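Local coordinates for globin II, extracellular (Lumbricus terrestris, PDB 1X9F), which probably carries oxygen on its haem as one of the globin subunits of the giant extracellular erythrocruorin of the earthworm, at residues 30-35 with 114-119; 17-22 with 119-124; 36-41 with 46-51. All blocks are in the same frame, centred on the assembly; numbering follows the deposited sequence.

Interaction 1. Residues 30-35 with 114-119; sequences SQAIWR and LHVVAA. With CMO (carbon monoxide), chain P.
The crossing of helix 23-40 with helix 103-121, the B and G helices of the globin fold, narrows here to one valine, Val116, set against Ala32 and Ile33. The backbones come close: Ile33 CA and Val116 CA are 6.1 Å apart, which is possible because small or branched aliphatic residues meet at this point. Val116 points at the opposing helix and splits its two methyls between separate targets. With CG1 anti to the backbone N (chi1 179°), that methyl meets the methyl of Ala32, the distance from Val116 CG1 to Ala32 CB being 3.7 Å. The other, Val116 CG2, rests on the peptide joining Ala32 to Ile33, 3.6 Å from Ala32 O and 3.8 Å from Ile33 N. Ile33 crosses the valine at about a right angle, bringing its CG1 methylene to 3.8 Å from Val116 CB. No hydrogen bond spans the two segments; the contact rests on van der Waals packing of aliphatic groups, with one methyl against a peptide. Ile33 extends the seam by touching Ile113 and Phe109, about one and two turns earlier on the helix that carries Val116. The next residue, Trp34, turns its back on this interface and lines the carbon monoxide pocket, where its indole meets the ring of Phe109 and packs edge-to-face with Phe48; the modelled approach of indole to ligand is doubtful. With the indole replaced by the methyl of an alanine, a gap would probably open beside the ligand, and the rings of Phe48 and Phe109 would lose their aromatic neighbour. Close B/G packing behind, with a bulky B-helix side chain projecting over the haem in front, is the familiar plan of the globin distal pocket.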
# COMPACT_ATOMS: atom_id res chain seq x y z
N SER B 30 -39.86 9.71 0.55
CA SER B 30 -40.92 10.55 0.01
C SER B 30 -42.28 9.91 0.16
O SER B 30 -43.26 10.58 0.48
CB SER B 30 -40.68 10.81 -1.48
OG SER B 30 -39.56 11.66 -1.67
N GLN B 31 -42.35 8.60 -0.10
CA GLN B 31 -43.63 7.87 -0.06
C GLN B 31 -44.11 7.65 1.36
O GLN B 31 -45.31 7.79 1.64
CB GLN B 31 -43.51 6.52 -0.77
CG GLN B 31 -43.07 6.61 -2.21
CD GLN B 31 -42.97 5.25 -2.85
OE1 GLN B 31 -43.97 4.72 -3.33
NE2 GLN B 31 -41.77 4.69 -2.86
N ALA B 32 -43.19 7.28 2.24
CA ALA B 32 -43.47 7.10 3.66
C ALA B 32 -44.17 8.34 4.23
O ALA B 32 -45.16 8.21 4.96
CB ALA B 32 -42.20 6.80 4.42
N ILE B 33 -43.69 9.53 3.87
CA ILE B 33 -44.29 10.77 4.37
C ILE B 33 -45.73 10.99 3.86
O ILE B 33 -46.63 11.27 4.66
CB ILE B 33 -43.39 12.01 4.09
CG1 ILE B 33 -42.10 11.93 4.93
CG2 ILE B 33 -44.14 13.31 4.41
CD1 ILE B 33 -40.97 12.82 4.41
N TRP B 34 -45.94 10.82 2.55
CA TRP B 34 -47.29 10.97 1.97
C TRP B 34 -48.30 9.92 2.44
O TRP B 34 -49.47 10.26 2.67
CB TRP B 34 -47.24 11.13 0.43
CG TRP B 34 -46.91 12.54 0.13
CD1 TRP B 34 -45.74 13.03 -0.36
CD2 TRP B 34 -47.73 13.67 0.42
NE1 TRP B 34 -45.79 14.40 -0.43
CE2 TRP B 34 -47.01 14.82 0.04
CE3 TRP B 34 -49.02 13.83 0.94
CZ2 TRP B 34 -47.53 16.10 0.18
CZ3 TRP B 34 -49.54 15.10 1.07
CH2 TRP B 34 -48.80 16.22 0.70
N ARG B 35 -47.85 8.69 2.62
CA ARG B 35 -48.71 7.65 3.19
C ARG B 35 -49.10 7.94 4.62
O ARG B 35 -50.25 7.73 5.01
CB ARG B 35 -48.04 6.29 3.12
CG ARG B 35 -48.06 5.74 1.73
CD ARG B 35 -47.13 4.59 1.53
NE ARG B 35 -47.24 4.12 0.16
CZ ARG B 35 -46.28 3.47 -0.49
NH1 ARG B 35 -45.12 3.21 0.11
NH2 ARG B 35 -46.48 3.09 -1.74
N LEU B 114 -42.38 14.33 10.86
CA LEU B 114 -41.74 14.04 12.13
C LEU B 114 -41.70 12.56 12.43
O LEU B 114 -40.75 12.05 13.02
CB LEU B 114 -42.43 14.79 13.27
CG LEU B 114 -41.80 16.13 13.66
CD1 LEU B 114 -41.63 17.06 12.46
CD2 LEU B 114 -42.67 16.79 14.71
N HIS B 115 -42.73 11.86 11.97
CA HIS B 115 -42.87 10.45 12.23
C HIS B 115 -41.88 9.62 11.43
O HIS B 115 -41.20 8.74 11.97
CB HIS B 115 -44.28 10.06 11.85
CG HIS B 115 -44.55 8.61 12.02
ND1 HIS B 115 -44.58 8.00 13.25
CD2 HIS B 115 -44.79 7.63 11.11
CE1 HIS B 115 -44.83 6.71 13.10
NE2 HIS B 115 -44.97 6.47 11.81
N VAL B 116 -41.81 9.92 10.14
CA VAL B 116 -40.90 9.23 9.25
C VAL B 116 -39.45 9.57 9.62
O VAL B 116 -38.61 8.67 9.67
CB VAL B 116 -41.24 9.54 7.77
CG1 VAL B 116 -40.28 8.84 6.84
CG2 VAL B 116 -42.67 9.12 7.46
N VAL B 117 -39.17 10.84 9.91
CA VAL B 117 -37.83 11.25 10.33
C VAL B 117 -37.42 10.54 11.63
O VAL B 117 -36.29 10.03 11.72
CB VAL B 117 -37.70 12.79 10.42
CG1 VAL B 117 -36.48 13.20 11.24
CG2 VAL B 117 -37.61 13.39 9.02
N ALA B 118 -38.31 10.50 12.62
CA ALA B 118 -38.06 9.75 13.86
C ALA B 118 -37.67 8.29 13.59
O ALA B 118 -36.75 7.77 14.23
CB ALA B 118 -39.28 9.80 14.77
N ALA B 119 -38.38 7.65 12.66
CA ALA B 119 -38.08 6.26 12.30
C ALA B 119 -36.73 6.14 11.60
O ALA B 119 -35.92 5.29 11.97
CB ALA B 119 -39.18 5.71 11.45
C CMO P . -47.25 18.83 -1.62
O CMO P . -47.68 17.66 -1.76

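Interaction 2. Residues 17-22 with 119-124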
# COMPACT_ATOMS: atom_id res chain seq x y z
N GLY B 17 -30.55 16.22 6.47
CA GLY B 17 -29.49 15.65 5.64
C GLY B 17 -29.37 14.15 5.82
O GLY B 17 -29.40 13.40 4.84
N ARG B 18 -29.26 13.70 7.07
CA ARG B 18 -29.16 12.28 7.37
C ARG B 18 -30.39 11.45 7.00
O ARG B 18 -30.26 10.28 6.63
CB ARG B 18 -28.79 12.06 8.83
CG ARG B 18 -27.35 11.64 9.04
CD ARG B 18 -26.59 12.53 10.00
NE ARG B 18 -27.32 12.76 11.25
CZ ARG B 18 -27.04 13.72 12.13
NH1 ARG B 18 -26.04 14.56 11.92
NH2 ARG B 18 -27.78 13.83 13.23
N ALA B 19 -31.59 12.03 7.10
CA ALA B 19 -32.83 11.29 6.86
C ALA B 19 -33.25 11.30 5.40
O ALA B 19 -33.89 10.36 4.91
CB ALA B 19 -33.95 11.84 7.73
N TYR B 20 -32.90 12.39 4.71
CA TYR B 20 -33.31 12.61 3.33
C TYR B 20 -32.76 11.55 2.38
O TYR B 20 -33.49 11.07 1.51
CB TYR B 20 -32.88 14.01 2.89
CG TYR B 20 -33.48 14.53 1.60
CD1 TYR B 20 -32.80 15.47 0.84
CD2 TYR B 20 -34.73 14.09 1.16
CE1 TYR B 20 -33.35 15.97 -0.35
CE2 TYR B 20 -35.28 14.57 -0.02
CZ TYR B 20 -34.58 15.51 -0.77
OH TYR B 20 -35.12 15.99 -1.93
N GLY B 21 -31.49 11.19 2.54
CA GLY B 21 -30.88 10.16 1.68
C GLY B 21 -30.92 10.50 0.20
O GLY B 21 -31.05 11.67 -0.18
N SER B 22 -30.79 9.47 -0.63
CA SER B 22 -30.74 9.64 -2.08
C SER B 22 -31.26 8.39 -2.81
O SER B 22 -31.58 7.39 -2.16
CB SER B 22 -29.30 9.98 -2.51
OG SER B 22 -28.43 8.90 -2.20
N ALA B 119 -38.38 7.65 12.66
CA ALA B 119 -38.08 6.26 12.30
C ALA B 119 -36.73 6.14 11.60
O ALA B 119 -35.92 5.29 11.97
CB ALA B 119 -39.18 5.71 11.45
N GLN B 120 -36.50 6.98 10.60
CA GLN B 120 -35.23 7.07 9.86
C GLN B 120 -33.98 7.20 10.73
O GLN B 120 -32.95 6.58 10.45
CB GLN B 120 -35.28 8.27 8.93
CG GLN B 120 -36.09 8.06 7.68
CD GLN B 120 -35.38 7.17 6.70
OE1 GLN B 120 -34.17 7.28 6.52
NE2 GLN B 120 -36.12 6.28 6.05
N LEU B 121 -34.07 8.01 11.78
CA LEU B 121 -32.91 8.30 12.61
C LEU B 121 -32.95 7.62 13.97
O LEU B 121 -32.00 7.73 14.74
CB LEU B 121 -32.74 9.81 12.80
CG LEU B 121 -32.82 10.67 11.53
CD1 LEU B 121 -32.98 12.14 11.91
CD2 LEU B 121 -31.60 10.48 10.62
N GLY B 122 -34.04 6.91 14.26
CA GLY B 122 -34.20 6.24 15.55
C GLY B 122 -34.20 7.24 16.69
O GLY B 122 -35.04 8.14 16.74
N ARG B 123 -33.25 7.09 17.61
CA ARG B 123 -33.13 7.99 18.76
C ARG B 123 -32.67 9.39 18.39
O ARG B 123 -33.11 10.38 18.98
CB ARG B 123 -32.17 7.42 19.81
CG ARG B 123 -32.65 6.15 20.47
CD ARG B 123 -31.96 5.83 21.78
NE ARG B 123 -32.68 4.79 22.51
CZ ARG B 123 -32.49 4.50 23.79
NH1 ARG B 123 -31.59 5.17 24.51
NH2 ARG B 123 -33.19 3.53 24.36
N CYS B 124 -31.78 9.48 17.40
CA CYS B 124 -31.02 10.71 17.17
C CYS B 124 -31.79 11.76 16.43
O CYS B 124 -31.43 12.13 15.31
CB CYS B 124 -29.73 10.38 16.43
SG CYS B 124 -28.85 9.07 17.30
O HOH W 1 -29.55 11.72 13.54
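Water 1 is held from both segments: it accepts from Arg18 NH2 at 2.8 Å and donates to Cys124 O at 2.6 Å. The water lies in the plane of the guanidinium, at its edge, so the NH2 group meets it without tilting. Bends in the arginine chain, at chi2 (125°) and chi3 (49°), carry the charged end toward this spot. The strongest polar partner of Arg18 lies outside both segments, on a neighbouring subunit, where an acidic side chain forms a salt bridge with NH1. Next to the water bridge the packing is aliphatic. Leu121 sends its CD2 methyl to Arg18 CB, 3.7 Å away, and the same methyl lies 4.0 Å from Ala19 CB. Ala19 CB is equally distant, at 4.0 Å, from Gln120 CB, and so sits against two successive residues of the other helix. The contact thereby joins the C-terminal ends of two globin helices, 6-20 and 103-121, each followed by a glycine with positive phi, Gly21 and Gly122. Past the second end, a type II' beta turn runs from Leu121 to Cys124, closed by Cys124 N donating to Leu121 O at 3.2 Å; Gly122 occupies its first corner. The turn presents Cys124 O to the water, and Cys124 SG forms a disulfide with a neighbouring subunit.

Interaction 3. Residues 36-41 with 46-51. With HEM (protoporphyrin IX containing Fe), chain O; PO4 (phosphate ion), chain Q.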
# COMPACT_ATOMS: atom_id res chain seq x y z
N ALA B 36 -48.14 8.42 5.41
CA ALA B 36 -48.41 8.80 6.78
C ALA B 36 -49.40 9.97 6.81
O ALA B 36 -50.28 10.01 7.66
CB ALA B 36 -47.13 9.14 7.51
N THR B 37 -49.25 10.91 5.88
CA THR B 37 -50.18 12.03 5.75
C THR B 37 -51.59 11.52 5.46
O THR B 37 -52.54 11.86 6.17
CB THR B 37 -49.73 13.02 4.64
OG1 THR B 37 -48.43 13.53 4.95
CG2 THR B 37 -50.61 14.27 4.63
N PHE B 38 -51.71 10.70 4.41
CA PHE B 38 -53.00 10.15 4.01
C PHE B 38 -53.63 9.29 5.09
O PHE B 38 -54.84 9.33 5.27
CB PHE B 38 -52.91 9.35 2.70
CG PHE B 38 -52.53 10.17 1.49
CD1 PHE B 38 -51.86 9.58 0.42
CD2 PHE B 38 -52.83 11.53 1.41
CE1 PHE B 38 -51.50 10.31 -0.69
CE2 PHE B 38 -52.46 12.28 0.30
CZ PHE B 38 -51.80 11.67 -0.75
N ALA B 39 -52.83 8.51 5.81
CA ALA B 39 -53.35 7.69 6.92
C ALA B 39 -54.03 8.57 7.97
O ALA B 39 -55.01 8.17 8.60
CB ALA B 39 -52.25 6.86 7.55
N GLN B 40 -53.51 9.78 8.14
CA GLN B 40 -54.02 10.68 9.15
C GLN B 40 -55.19 11.55 8.67
O GLN B 40 -56.14 11.78 9.41
CB GLN B 40 -52.91 11.56 9.72
CG GLN B 40 -53.42 12.36 10.90
CD GLN B 40 -52.36 13.17 11.57
OE1 GLN B 40 -51.26 12.68 11.83
NE2 GLN B 40 -52.68 14.42 11.88
N VAL B 41 -55.10 12.03 7.43
CA VAL B 41 -56.19 12.80 6.84
C VAL B 41 -56.51 12.29 5.43
O VAL B 41 -56.18 12.94 4.43
CB VAL B 41 -55.91 14.32 6.81
CG1 VAL B 41 -56.10 14.92 8.19
CG2 VAL B 41 -54.51 14.61 6.26
N SER B 46 -57.79 13.33 -2.22
CA SER B 46 -58.55 13.81 -3.38
C SER B 46 -57.90 15.01 -4.07
O SER B 46 -58.15 15.26 -5.25
CB SER B 46 -59.97 14.17 -2.96
OG SER B 46 -59.97 15.25 -2.04
N LEU B 47 -57.09 15.75 -3.32
CA LEU B 47 -56.35 16.89 -3.84
C LEU B 47 -55.28 16.49 -4.85
O LEU B 47 -54.81 17.32 -5.63
CB LEU B 47 -55.69 17.65 -2.68
CG LEU B 47 -56.50 18.71 -1.92
CD1 LEU B 47 -57.87 18.22 -1.45
CD2 LEU B 47 -55.69 19.21 -0.74
N PHE B 48 -54.90 15.21 -4.85
CA PHE B 48 -53.74 14.76 -5.61
C PHE B 48 -54.15 13.87 -6.77
O PHE B 48 -53.33 13.11 -7.31
CB PHE B 48 -52.74 14.06 -4.68
CG PHE B 48 -52.28 14.92 -3.53
CD1 PHE B 48 -52.85 14.77 -2.27
CD2 PHE B 48 -51.30 15.88 -3.72
CE1 PHE B 48 -52.43 15.56 -1.21
CE2 PHE B 48 -50.88 16.68 -2.66
CZ PHE B 48 -51.44 16.52 -1.41
N LYS B 49 -55.41 13.98 -7.17
CA LYS B 49 -55.96 13.18 -8.26
C LYS B 49 -55.21 13.42 -9.57
O LYS B 49 -54.99 12.48 -10.33
CB LYS B 49 -57.46 13.44 -8.43
CG LYS B 49 -58.24 12.26 -9.02
CD LYS B 49 -58.50 11.15 -7.98
CE LYS B 49 -58.98 9.85 -8.63
NZ LYS B 49 -59.20 8.75 -7.65
N ARG B 50 -54.82 14.67 -9.82
CA ARG B 50 -54.11 15.01 -11.05
C ARG B 50 -52.71 14.41 -11.09
O ARG B 50 -52.05 14.40 -12.13
CB ARG B 50 -54.02 16.53 -11.21
CG ARG B 50 -53.46 16.98 -12.55
CD ARG B 50 -52.88 18.39 -12.56
NE ARG B 50 -51.54 18.48 -11.97
CZ ARG B 50 -50.41 18.15 -12.59
NH1 ARG B 50 -50.44 17.66 -13.83
NH2 ARG B 50 -49.24 18.29 -11.97
N VAL B 51 -52.25 13.90 -9.95
CA VAL B 51 -50.89 13.42 -9.87
C VAL B 51 -50.90 11.99 -9.31
O VAL B 51 -49.93 11.52 -8.70
CB VAL B 51 -50.00 14.43 -9.09
CG1 VAL B 51 -50.07 14.23 -7.58
CG2 VAL B 51 -48.57 14.39 -9.61
CHA HEM O . -47.49 20.88 -5.12
CHB HEM O . -44.28 21.85 -1.56
CHC HEM O . -47.67 20.79 1.81
CHD HEM O . -50.95 20.06 -1.76
C1A HEM O . -46.23 21.17 -4.41
C2A HEM O . -45.06 21.41 -5.13
C3A HEM O . -44.06 21.70 -4.10
C4A HEM O . -44.87 21.60 -2.87
CMA HEM O . -42.60 22.03 -4.27
CAA HEM O . -44.84 21.33 -6.62
CBA HEM O . -45.01 22.66 -7.33
CGA HEM O . -44.86 22.35 -8.80
O1A HEM O . -43.71 22.18 -9.27
O2A HEM O . -45.89 22.27 -9.50
C1B HEM O . -44.96 21.62 -0.29
C2B HEM O . -44.27 21.75 0.90
C3B HEM O . -45.23 21.46 1.81
C4B HEM O . -46.42 21.17 1.16
CMB HEM O . -42.83 22.11 1.13
CAB HEM O . -44.93 21.47 3.10
CBB HEM O . -44.54 21.54 4.36
C1C HEM O . -48.90 20.43 1.09
C2C HEM O . -50.01 20.01 1.79
C3C HEM O . -50.93 19.81 0.79
C4C HEM O . -50.31 20.11 -0.43
CMC HEM O . -50.13 19.85 3.28
CAC HEM O . -52.33 19.34 1.01
CBC HEM O . -52.53 18.19 1.67
C1D HEM O . -50.27 20.24 -3.06
C2D HEM O . -50.93 20.01 -4.26
C3D HEM O . -49.98 20.22 -5.24
C4D HEM O . -48.77 20.59 -4.48
CMD HEM O . -52.37 19.61 -4.45
CAD HEM O . -50.15 20.14 -6.74
CBD HEM O . -50.22 18.70 -7.21
CGD HEM O . -50.32 18.73 -8.71
O1D HEM O . -49.38 19.21 -9.38
O2D HEM O . -51.36 18.28 -9.24
NA HEM O . -46.18 21.32 -3.05
NB HEM O . -46.27 21.28 -0.18
NC HEM O . -49.03 20.54 -0.26
ND HEM O . -48.96 20.58 -3.14
FE HEM O . -47.63 21.00 -1.66
P PO4 Q . -47.32 17.66 -15.26
O1 PO4 Q . -48.62 17.33 -15.99
O2 PO4 Q . -47.53 17.59 -13.76
O3 PO4 Q . -46.88 19.06 -15.63
O4 PO4 Q . -46.28 16.64 -15.69
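Two phenylalanine rings meet obliquely, Phe38 offering its edge: its CE2 and CZ reach toward the CD1 side of Phe48, with Phe38 CE2 3.6 Å from Phe48 CD1. The planes are inclined at 55° and the centroids lie 5.6 Å apart, a geometry that is neither a stack nor a T. One face of the Phe48 ring takes Leu47 CB near its rim, and the side of the ring away from Phe38 reaches the porphyrin, Phe48 CE2 lying 3.5 Å from haem CHD. Phe48 is thus wedged between helix 23-40 and the haem, as the phenylalanine of the CD region is in globins generally; His64 also meets this ring of the carbon monoxide pocket.

The other flat group, the Arg50 guanidinium, is ringed at its edge by oxygens. A bend at chi3 (78°) brings it alongside one propionate, where Arg50 NE donates to haem O2D at 2.7 Å and Arg50 NH2 to haem O1D at 2.8 Å, the latter bond nearly straight at 172°. Beside it, phosphate O2 accepts from both Arg50 NH2 (2.6 Å) and Arg50 NH1, and NH1 also donates to phosphate O1 at 2.8 Å. His97 of a neighbouring Globin III chain hydrogen-bonds to both the haem and the phosphate. One arginine thus probably offsets two anions at a subunit boundary, although the phosphate is likely to come from the crystallisation liquor.

How the interactions relate
The three contacts are nested along the chain: interaction 3 lies within the loop closed by interaction 1, which lies within that closed by interaction 2. Interactions 1 and 2 have centres about 10 Å apart and share helix 103-121, with Ala119 common to both; Val117 CG2 touches Ala19 CB at 4.2 Å. Helix 23-40 links interactions 1 and 3, whose centres are about 14 Å apart, and Trp34 packs on Phe48 between them. Interactions 2 and 3 do not touch, their centres being about 23 Å apart. The series therefore runs from a subunit-facing helix corner, through a buried helix crossing, to the haem pocket and a second boundary.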